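Local coordinates for type III effector NopAA (Sinorhizobium fredii USDA 257, PDB 6SDU), which hydrolyses xyloglucan with a domain of glycoside hydrolase family 12, and is an effector of the symbiotic type III secretion system, at residues A[104-109]-A[225-230]; A[119-124]-A[192-197]; A[176-181]-A[196-201]. All coordinates share one frame; numbering follows the deposited sequence.

Contact 1: A[104-109]-A[225-230]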
loop_
_atom_site.group_PDB
_atom_site.type_symbol
_atom_site.label_atom_id
_atom_site.label_comp_id
_atom_site.label_asym_id
_atom_site.label_seq_id
_atom_site.Cartn_x
_atom_site.Cartn_y
_atom_site.Cartn_z
ATOM N N TRP A 104 7.220 9.458 0.584
ATOM C CA TRP A 104 6.090 8.574 0.863
ATOM C C TRP A 104 5.702 7.794 -0.388
ATOM O O TRP A 104 6.131 8.085 -1.509
ATOM C CB TRP A 104 4.883 9.363 1.401
ATOM C CG TRP A 104 4.589 10.619 0.613
ATOM C CD1 TRP A 104 4.988 11.885 0.925
ATOM C CD2 TRP A 104 3.844 10.728 -0.615
ATOM N NE1 TRP A 104 4.539 12.770 -0.026
ATOM C CE2 TRP A 104 3.837 12.084 -0.981
ATOM C CE3 TRP A 104 3.188 9.809 -1.440
ATOM C CZ2 TRP A 104 3.189 12.549 -2.142
ATOM C CZ3 TRP A 104 2.548 10.265 -2.575
ATOM C CH2 TRP A 104 2.556 11.617 -2.924
ATOM N N ASP A 105 4.887 6.774 -0.170
ATOM C CA ASP A 105 4.316 6.013 -1.262
ATOM C C ASP A 105 2.909 5.616 -0.851
ATOM O O ASP A 105 2.694 5.180 0.274
ATOM C CB ASP A 105 5.181 4.811 -1.617
ATOM C CG ASP A 105 5.410 3.870 -0.441
ATOM O OD1 ASP A 105 4.614 2.904 -0.271
ATOM O OD2 ASP A 105 6.410 4.069 0.284
ATOM N N VAL A 106 1.942 5.902 -1.717
ATOM C CA VAL A 106 0.566 5.476 -1.530
ATOM C C VAL A 106 0.489 4.075 -2.131
ATOM O O VAL A 106 0.825 3.892 -3.305
ATOM C CB VAL A 106 -0.411 6.446 -2.224
ATOM C CG1 VAL A 106 -1.840 5.986 -2.051
ATOM C CG2 VAL A 106 -0.249 7.850 -1.641
ATOM N N ALA A 107 0.083 3.078 -1.341
ATOM C CA ALA A 107 0.163 1.714 -1.864
ATOM C C ALA A 107 -0.957 0.815 -1.360
ATOM O O ALA A 107 -1.427 0.959 -0.226
ATOM C CB ALA A 107 1.500 1.060 -1.481
ATOM N N TYR A 108 -1.330 -0.161 -2.212
ATOM C CA TYR A 108 -2.099 -1.325 -1.794
ATOM C C TYR A 108 -1.154 -2.249 -1.042
ATOM O O TYR A 108 0.021 -2.377 -1.405
ATOM C CB TYR A 108 -2.663 -2.089 -3.004
ATOM C CG TYR A 108 -3.950 -1.524 -3.510
ATOM C CD1 TYR A 108 -5.157 -1.853 -2.908
ATOM C CD2 TYR A 108 -3.956 -0.615 -4.558
ATOM C CE1 TYR A 108 -6.349 -1.311 -3.358
ATOM C CE2 TYR A 108 -5.144 -0.071 -5.022
ATOM C CZ TYR A 108 -6.334 -0.411 -4.404
ATOM O OH TYR A 108 -7.521 0.126 -4.841
ATOM N N ASP A 109 -1.648 -2.856 0.028
ATOM C CA ASP A 109 -0.884 -3.821 0.821
ATOM C C ASP A 109 -1.748 -5.076 0.922
ATOM O O ASP A 109 -2.737 -5.101 1.656
ATOM C CB ASP A 109 -0.536 -3.245 2.199
ATOM C CG ASP A 109 0.783 -3.787 2.769
ATOM O OD1 ASP A 109 1.715 -4.124 2.000
ATOM O OD2 ASP A 109 0.874 -3.895 4.005
ATOM N N LYS A 225 1.702 16.869 6.227
ATOM C CA LYS A 225 1.171 16.732 4.885
ATOM C C LYS A 225 -0.121 15.928 4.960
ATOM O O LYS A 225 -0.235 14.973 5.749
ATOM C CB LYS A 225 2.202 16.100 3.946
ATOM C CG LYS A 225 3.152 17.145 3.370
ATOM C CD LYS A 225 4.485 16.588 3.000
ATOM C CE LYS A 225 5.331 17.693 2.380
ATOM N NZ LYS A 225 5.050 18.999 3.015
ATOM N N ASN A 226 -1.067 16.290 4.095
ATOM C CA ASN A 226 -2.420 15.767 4.146
ATOM C C ASN A 226 -2.659 14.815 2.983
ATOM O O ASN A 226 -2.243 15.093 1.854
ATOM C CB ASN A 226 -3.422 16.925 4.102
ATOM C CG ASN A 226 -4.820 16.490 4.479
ATOM O OD1 ASN A 226 -5.050 16.053 5.606
ATOM N ND2 ASN A 226 -5.765 16.639 3.566
ATOM N N PHE A 227 -3.343 13.697 3.263
ATOM C CA PHE A 227 -3.723 12.714 2.247
ATOM C C PHE A 227 -5.211 12.441 2.374
ATOM O O PHE A 227 -5.670 12.041 3.443
ATOM C CB PHE A 227 -2.939 11.402 2.409
ATOM C CG PHE A 227 -1.442 11.555 2.297
ATOM C CD1 PHE A 227 -0.699 11.998 3.380
ATOM C CD2 PHE A 227 -0.778 11.233 1.116
ATOM C CE1 PHE A 227 0.680 12.121 3.290
ATOM C CE2 PHE A 227 0.595 11.363 1.017
ATOM C CZ PHE A 227 1.322 11.827 2.099
ATOM N N ASN A 228 -5.970 12.682 1.307
ATOM C CA ASN A 228 -7.403 12.429 1.298
ATOM C C ASN A 228 -7.718 11.236 0.403
ATOM O O ASN A 228 -7.327 11.209 -0.773
ATOM C CB ASN A 228 -8.200 13.642 0.803
ATOM C CG ASN A 228 -8.070 14.842 1.711
ATOM O OD1 ASN A 228 -8.394 14.770 2.893
ATOM N ND2 ASN A 228 -7.627 15.967 1.155
ATOM N N PHE A 229 -8.476 10.287 0.932
ATOM C CA PHE A 229 -8.900 9.139 0.145
ATOM C C PHE A 229 -10.397 9.368 -0.001
ATOM O O PHE A 229 -11.188 9.000 0.872
ATOM C CB PHE A 229 -8.512 7.824 0.830
ATOM C CG PHE A 229 -7.016 7.675 1.024
ATOM C CD1 PHE A 229 -6.218 7.142 0.024
ATOM C CD2 PHE A 229 -6.403 8.108 2.188
ATOM C CE1 PHE A 229 -4.834 7.018 0.196
ATOM C CE2 PHE A 229 -5.009 8.005 2.360
ATOM C CZ PHE A 229 -4.228 7.470 1.365
ATOM N N ASN A 230 -10.783 9.933 -1.147
ATOM C CA ASN A 230 -12.171 10.338 -1.336
ATOM C C ASN A 230 -13.044 9.147 -1.639
ATOM O O ASN A 230 -14.227 9.133 -1.277
ATOM C CB ASN A 230 -12.304 11.327 -2.491
ATOM C CG ASN A 230 -11.514 12.573 -2.274
ATOM O OD1 ASN A 230 -11.526 13.141 -1.178
ATOM N ND2 ASN A 230 -10.838 13.037 -3.323
#

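Contact 2: A[119-124]-A[192-197]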
loop_
_atom_site.group_PDB
_atom_site.type_symbol
_atom_site.label_atom_id
_atom_site.label_comp_id
_atom_site.label_asym_id
_atom_site.label_seq_id
_atom_site.Cartn_x
_atom_site.Cartn_y
_atom_site.Cartn_z
ATOM N N ILE A 119 2.051 -8.496 -1.024
ATOM C CA ILE A 119 2.032 -7.934 -2.378
ATOM C C ILE A 119 1.643 -6.458 -2.280
ATOM O O ILE A 119 0.566 -6.125 -1.761
ATOM C CB ILE A 119 1.082 -8.694 -3.315
ATOM C CG1 ILE A 119 1.495 -10.175 -3.417
ATOM C CG2 ILE A 119 1.045 -8.009 -4.717
ATOM C CD1 ILE A 119 0.810 -11.087 -2.408
ATOM N N MET A 120 2.524 -5.577 -2.762
ATOM C CA MET A 120 2.329 -4.129 -2.718
ATOM C C MET A 120 2.098 -3.595 -4.122
ATOM O O MET A 120 2.755 -4.026 -5.077
ATOM C CB MET A 120 3.540 -3.405 -2.111
ATOM C CG MET A 120 3.992 -3.854 -0.709
ATOM S SD MET A 120 4.958 -2.552 0.107
ATOM C CE MET A 120 3.630 -1.445 0.561
ATOM N N LEU A 121 1.159 -2.670 -4.249
ATOM C CA LEU A 121 0.914 -1.969 -5.504
ATOM C C LEU A 121 1.005 -0.480 -5.201
ATOM O O LEU A 121 0.139 0.058 -4.510
ATOM C CB LEU A 121 -0.449 -2.325 -6.112
ATOM C CG LEU A 121 -0.921 -3.791 -6.029
ATOM C CD1 LEU A 121 -2.383 -3.918 -6.496
ATOM C CD2 LEU A 121 -0.010 -4.689 -6.849
ATOM N N TRP A 122 2.077 0.164 -5.669
ATOM C CA TRP A 122 2.313 1.600 -5.452
ATOM C C TRP A 122 1.615 2.410 -6.552
ATOM O O TRP A 122 2.015 2.353 -7.718
ATOM C CB TRP A 122 3.815 1.902 -5.452
ATOM C CG TRP A 122 4.633 1.299 -4.299
ATOM C CD1 TRP A 122 4.330 0.186 -3.552
ATOM C CD2 TRP A 122 5.894 1.780 -3.803
ATOM N NE1 TRP A 122 5.315 -0.042 -2.612
ATOM C CE2 TRP A 122 6.283 0.921 -2.743
ATOM C CE3 TRP A 122 6.722 2.868 -4.138
ATOM C CZ2 TRP A 122 7.472 1.107 -2.019
ATOM C CZ3 TRP A 122 7.911 3.062 -3.412
ATOM C CH2 TRP A 122 8.265 2.184 -2.361
ATOM N N THR A 123 0.593 3.183 -6.188
ATOM C CA THR A 123 -0.119 3.982 -7.191
ATOM C C THR A 123 0.495 5.365 -7.404
ATOM O O THR A 123 0.531 5.842 -8.536
ATOM C CB THR A 123 -1.593 4.136 -6.814
ATOM O OG1 THR A 123 -1.710 4.849 -5.564
ATOM C CG2 THR A 123 -2.260 2.770 -6.726
ATOM N N ASN A 124 0.914 6.054 -6.339
ATOM C CA ASN A 124 1.549 7.369 -6.447
ATOM C C ASN A 124 2.594 7.431 -5.341
ATOM O O ASN A 124 2.371 6.913 -4.243
ATOM C CB ASN A 124 0.542 8.532 -6.327
ATOM C CG ASN A 124 1.087 9.865 -6.881
ATOM O OD1 ASN A 124 2.238 9.967 -7.333
ATOM N ND2 ASN A 124 0.258 10.895 -6.826
ATOM N N LYS A 192 -7.248 -9.875 -8.468
ATOM C CA LYS A 192 -7.278 -11.303 -8.790
ATOM C C LYS A 192 -6.264 -11.639 -9.876
ATOM O O LYS A 192 -5.413 -12.516 -9.691
ATOM C CB LYS A 192 -8.687 -11.695 -9.233
ATOM C CG LYS A 192 -8.865 -13.155 -9.608
ATOM C CD LYS A 192 -10.107 -13.300 -10.470
ATOM C CE LYS A 192 -10.163 -14.644 -11.178
ATOM N NZ LYS A 192 -11.478 -14.863 -11.840
ATOM N N SER A 193 -6.284 -10.871 -10.974
ATOM C CA SER A 193 -5.372 -11.075 -12.101
ATOM C C SER A 193 -3.922 -10.824 -11.722
ATOM O O SER A 193 -3.019 -11.485 -12.245
ATOM C CB SER A 193 -5.746 -10.146 -13.257
ATOM O OG SER A 193 -6.994 -10.493 -13.824
ATOM N N ILE A 194 -3.666 -9.817 -10.875
ATOM C CA ILE A 194 -2.291 -9.543 -10.469
ATOM C C ILE A 194 -1.746 -10.705 -9.660
ATOM O O ILE A 194 -0.621 -11.161 -9.889
ATOM C CB ILE A 194 -2.208 -8.213 -9.691
ATOM C CG1 ILE A 194 -2.465 -7.031 -10.636
ATOM C CG2 ILE A 194 -0.854 -8.091 -8.995
ATOM C CD1 ILE A 194 -2.635 -5.684 -9.926
ATOM N N LEU A 195 -2.540 -11.223 -8.721
ATOM C CA LEU A 195 -2.114 -12.383 -7.949
ATOM C C LEU A 195 -1.935 -13.603 -8.857
ATOM O O LEU A 195 -0.998 -14.394 -8.677
ATOM C CB LEU A 195 -3.135 -12.663 -6.848
ATOM C CG LEU A 195 -3.252 -11.555 -5.803
ATOM C CD1 LEU A 195 -4.359 -11.830 -4.778
ATOM C CD2 LEU A 195 -1.888 -11.334 -5.115
ATOM N N GLN A 196 -2.800 -13.743 -9.868
ATOM C CA GLN A 196 -2.673 -14.860 -10.803
ATOM C C GLN A 196 -1.365 -14.770 -11.578
ATOM O O GLN A 196 -0.673 -15.778 -11.753
ATOM C CB GLN A 196 -3.870 -14.887 -11.753
ATOM C CG GLN A 196 -5.130 -15.450 -11.121
ATOM C CD GLN A 196 -6.372 -15.318 -11.997
ATOM O OE1 GLN A 196 -6.432 -14.493 -12.912
ATOM N NE2 GLN A 196 -7.373 -16.147 -11.715
ATOM N N TRP A 197 -0.982 -13.558 -12.004
ATOM C CA TRP A 197 0.285 -13.380 -12.710
ATOM C C TRP A 197 1.483 -13.678 -11.807
ATOM O O TRP A 197 2.466 -14.287 -12.253
ATOM C CB TRP A 197 0.370 -11.962 -13.271
ATOM C CG TRP A 197 1.647 -11.681 -14.037
ATOM C CD1 TRP A 197 1.844 -11.802 -15.393
ATOM C CD2 TRP A 197 2.900 -11.236 -13.492
ATOM N NE1 TRP A 197 3.143 -11.458 -15.718
ATOM C CE2 TRP A 197 3.805 -11.097 -14.572
ATOM C CE3 TRP A 197 3.340 -10.928 -12.198
ATOM C CZ2 TRP A 197 5.124 -10.674 -14.392
ATOM C CZ3 TRP A 197 4.650 -10.504 -12.023
ATOM C CH2 TRP A 197 5.526 -10.383 -13.114
#

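Contact 3: A[176-181]-A[196-201]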
loop_
_atom_site.group_PDB
_atom_site.type_symbol
_atom_site.label_atom_id
_atom_site.label_comp_id
_atom_site.label_asym_id
_atom_site.label_seq_id
_atom_site.Cartn_x
_atom_site.Cartn_y
_atom_site.Cartn_z
ATOM N N ILE A 176 6.601 -8.805 -2.701
ATOM C CA ILE A 176 6.573 -8.518 -4.131
ATOM C C ILE A 176 5.899 -7.153 -4.280
ATOM O O ILE A 176 4.748 -6.978 -3.850
ATOM C CB ILE A 176 5.808 -9.601 -4.917
ATOM C CG1 ILE A 176 6.322 -11.008 -4.604
ATOM C CG2 ILE A 176 5.910 -9.356 -6.417
ATOM C CD1 ILE A 176 7.696 -11.269 -5.168
ATOM N N SER A 177 6.605 -6.188 -4.875
ATOM C CA SER A 177 6.106 -4.820 -5.019
ATOM C C SER A 177 5.969 -4.440 -6.489
ATOM O O SER A 177 6.910 -4.614 -7.269
ATOM C CB SER A 177 7.036 -3.822 -4.337
ATOM O OG SER A 177 7.261 -4.181 -2.997
ATOM N N LEU A 178 4.816 -3.897 -6.859
ATOM C CA LEU A 178 4.588 -3.395 -8.207
ATOM C C LEU A 178 4.467 -1.876 -8.133
ATOM O O LEU A 178 3.607 -1.358 -7.414
ATOM C CB LEU A 178 3.333 -4.012 -8.826
ATOM C CG LEU A 178 3.518 -5.443 -9.343
ATOM C CD1 LEU A 178 3.675 -6.426 -8.214
ATOM C CD2 LEU A 178 2.335 -5.841 -10.246
ATOM N N LEU A 179 5.321 -1.170 -8.869
ATOM C CA LEU A 179 5.308 0.289 -8.924
ATOM C C LEU A 179 4.716 0.674 -10.272
ATOM O O LEU A 179 5.225 0.250 -11.309
ATOM C CB LEU A 179 6.721 0.874 -8.775
ATOM C CG LEU A 179 7.249 1.138 -7.366
ATOM C CD1 LEU A 179 7.244 -0.112 -6.514
ATOM C CD2 LEU A 179 8.671 1.746 -7.437
ATOM N N ARG A 180 3.631 1.449 -10.260
ATOM C CA ARG A 180 3.018 1.852 -11.520
ATOM C C ARG A 180 3.995 2.700 -12.323
ATOM O O ARG A 180 4.550 3.680 -11.812
ATOM C CB ARG A 180 1.734 2.635 -11.267
ATOM C CG ARG A 180 0.493 1.866 -11.648
ATOM C CD ARG A 180 -0.720 2.733 -11.609
ATOM N NE ARG A 180 -0.782 3.544 -12.807
ATOM C CZ ARG A 180 -1.858 3.666 -13.562
ATOM N NH1 ARG A 180 -2.970 3.027 -13.243
ATOM N NH2 ARG A 180 -1.815 4.433 -14.628
ATOM N N THR A 181 4.195 2.325 -13.595
ATOM C CA THR A 181 5.112 3.074 -14.451
ATOM C C THR A 181 4.597 4.475 -14.714
ATOM O O THR A 181 5.390 5.370 -15.022
ATOM C CB THR A 181 5.366 2.335 -15.767
ATOM O OG1 THR A 181 4.126 2.143 -16.473
ATOM C CG2 THR A 181 6.031 0.991 -15.479
ATOM N N GLN A 196 -2.800 -13.743 -9.868
ATOM C CA GLN A 196 -2.673 -14.860 -10.803
ATOM C C GLN A 196 -1.365 -14.770 -11.578
ATOM O O GLN A 196 -0.673 -15.778 -11.753
ATOM C CB GLN A 196 -3.870 -14.887 -11.753
ATOM C CG GLN A 196 -5.130 -15.450 -11.121
ATOM C CD GLN A 196 -6.372 -15.318 -11.997
ATOM O OE1 GLN A 196 -6.432 -14.493 -12.912
ATOM N NE2 GLN A 196 -7.373 -16.147 -11.715
ATOM N N TRP A 197 -0.982 -13.558 -12.004
ATOM C CA TRP A 197 0.285 -13.380 -12.710
ATOM C C TRP A 197 1.483 -13.678 -11.807
ATOM O O TRP A 197 2.466 -14.287 -12.253
ATOM C CB TRP A 197 0.370 -11.962 -13.271
ATOM C CG TRP A 197 1.647 -11.681 -14.037
ATOM C CD1 TRP A 197 1.844 -11.802 -15.393
ATOM C CD2 TRP A 197 2.900 -11.236 -13.492
ATOM N NE1 TRP A 197 3.143 -11.458 -15.718
ATOM C CE2 TRP A 197 3.805 -11.097 -14.572
ATOM C CE3 TRP A 197 3.340 -10.928 -12.198
ATOM C CZ2 TRP A 197 5.124 -10.674 -14.392
ATOM C CZ3 TRP A 197 4.650 -10.504 -12.023
ATOM C CH2 TRP A 197 5.526 -10.383 -13.114
ATOM N N ILE A 198 1.419 -13.264 -10.534
ATOM C CA ILE A 198 2.515 -13.534 -9.609
ATOM C C ILE A 198 2.634 -15.031 -9.344
ATOM O O ILE A 198 3.741 -15.565 -9.204
ATOM C CB ILE A 198 2.335 -12.742 -8.300
ATOM C CG1 ILE A 198 2.294 -11.236 -8.574
ATOM C CG2 ILE A 198 3.471 -13.060 -7.342
ATOM C CD1 ILE A 198 1.940 -10.393 -7.345
ATOM N N LYS A 199 1.498 -15.724 -9.241
ATOM C CA LYS A 199 1.523 -17.179 -9.108
ATOM C C LYS A 199 2.173 -17.832 -10.327
ATOM O O LYS A 199 2.991 -18.751 -10.180
ATOM C CB LYS A 199 0.096 -17.700 -8.913
ATOM C CG LYS A 199 -0.030 -19.194 -8.667
ATOM C CD LYS A 199 -1.497 -19.608 -8.624
ATOM C CE LYS A 199 -1.657 -21.124 -8.458
ATOM N NZ LYS A 199 -3.088 -21.562 -8.416
ATOM N N SER A 200 1.877 -17.316 -11.533
ATOM C CA SER A 200 2.428 -17.863 -12.781
ATOM C C SER A 200 3.945 -17.727 -12.871
ATOM O O SER A 200 4.574 -18.457 -13.644
ATOM C CB SER A 200 1.760 -17.200 -13.999
ATOM O OG SER A 200 2.411 -16.005 -14.408
ATOM N N LYS A 201 4.545 -16.790 -12.140
ATOM C CA LYS A 201 5.999 -16.710 -12.069
ATOM C C LYS A 201 6.557 -17.547 -10.933
ATOM O O LYS A 201 7.770 -17.550 -10.720
ATOM C CB LYS A 201 6.441 -15.263 -11.909
ATOM C CG LYS A 201 5.914 -14.372 -12.995
ATOM C CD LYS A 201 6.508 -14.716 -14.334
ATOM C CE LYS A 201 5.852 -13.889 -15.415
ATOM N NZ LYS A 201 6.497 -14.090 -16.737
#

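Contact 1: A[104-109]-A[225-230]
Phe227 drives the edge of its ring into the face of Trp104, a T-shaped pair in the core of the beta-sandwich (jelly roll) of family 12 glycoside hydrolases. The strands belong to the two different sheets. Their axes run 10.9 Å apart at 19°, a spacing that side chains alone must bridge, and every second residue of each strand points inward to do so. The planes of the two rings stand at 87°, and the phenyl edge lies over the middle of the indole. CE2 of Phe227 rests 3.7 Å from CD2 of Trp104, while Phe227 CZ is 3.8 Å from Trp104 CG. Edge C-H groups thus meet the electron-rich indole face. A chi1 of 46° tucks the indole of Trp104 between its own backbone N and carbonyl carbon, and NE1 donates a hydrogen bond to Gly101 O. Large aromatics suit this gap because they span it, whereas the smaller branched Val106 fits beside them. Phe229, whose ring also stacks with Trp58, turns its edge to that valine. Here Val106 CG1, anti to the backbone N, lies in the plane of the phenyl ring, 3.9 Å from Phe229 CE1.

Contact 2: A[119-124]-A[192-197]
With CG1 anti to the carbonyl carbon (chi1 -70°) and CD1 anti to CA (chi2 170°), Ile194 extends from the helix so that its CD1 meets Leu121 tip to tip. Leu121 answers from the strand with CD1 anti to CA (chi2 172°), and the two methyls, Leu121 CD1 and Ile194 CD1, stand 3.9 Å apart. The second branches join in, Leu121 CD2 lying 4.1 Å from Ile194 CG2. One helix residue further on, Leu195 leans across Ile119. The two side chains cross obliquely, and Leu195 CD2 sits 3.8 Å from Ile119 CD1 and 4.0 Å from Ile119 CG1, so a single methyl covers the outer arm of the isoleucine. This is the packing of helix 191-200, the one helix of the domain, against the larger sheet of the beta-sandwich. Strand residues serve the two faces in turn: Ile119 and Leu121 look to the helix, while Met120 and Trp122 touch the bound cellobiose on the other side of the sheet. Branched aliphatic chains suit the buried side, since they fill space without polar atoms that need partners. The attraction is therefore hydrophobic and depends on fit of shape, directional bonds coming at the helix start, where Ser193 OG bonds Asp190.

Contact 3: A[176-181]-A[196-201]
Ile198, the helix residue that reaches both Ile176 and Leu178, also lies at the edge of the Trp197 indole, in whose plane Ile198 CG1 sits, 3.8 Å from Trp197 CE3. Over one face of that indole pass the outer methylenes of Lys201, its CE 3.1 Å above the plane and offset toward the rim. Tyr152 meets the tryptophan in an edge-to-face pair, and Val155 and Val157 of an outer strand touch it too. A wide, partly exposed ring suits this margin, because it can lie along the flank of the helix while the charged lysine runs over it with its methylenes.

The main contact is made by one methyl. Ile198 has CD1 anti to CA (chi2 173°), an extended shape that carries this methyl down to the strand, with Ile198 CD1 4.2 Å from Ile176 CG2 and 4.4 Å from Leu178 CD1. These are loose van der Waals distances. Ile176 and Leu178 are alternate residues of strand 174-180, both directed at the helix, which in this jelly-roll sandwich packs on the same face of the larger sheet that the smaller sheet covers, the face opposite the bound sugar. Ser177, between them, points the other way. Tyr203 and Phe204, from the loop after the helix, close in on Ile198, and Leu178 also packs on Trp162 and Val164 of the adjoining strand.

As the helix ends, Ser200 folds its hydroxyl back on the chain: Ser200 OG donates to Trp197 O at 2.8 Å, with a C=O...O angle of 125° and the donor tilted 20° from the carbonyl plane. Serine is short enough to reach a carbonyl three residues back. The same oxygen also receives a weak bond from Lys201 N, at 3.3 Å, so two donors share it where the helical pattern runs out.

How the contacts relate
All three contacts lie on one face of the larger sheet, the one turned from the sugar: in contact 1 the smaller sheet packs on it, and in contacts 2 and 3, whose centres are about 5 Å apart, helix 191-200 does. Ile198 CD1 of contact 3 packs 3.7 Å from Ile119 CG2 of contact 2. Strand 117-125 joins all three: Leu121 O accepts a probable hydrogen bond from Tyr108 N (2.7 Å), and Met120 O one from Leu178 N (2.7 Å). Contacts 1 and 3, about 20 Å apart between centres, do not touch. Bound cellobiose is touched by Met120 and Trp122, while the side chains of Trp104, Leu121 and Ile176 stay about 10 to 11 Å from it.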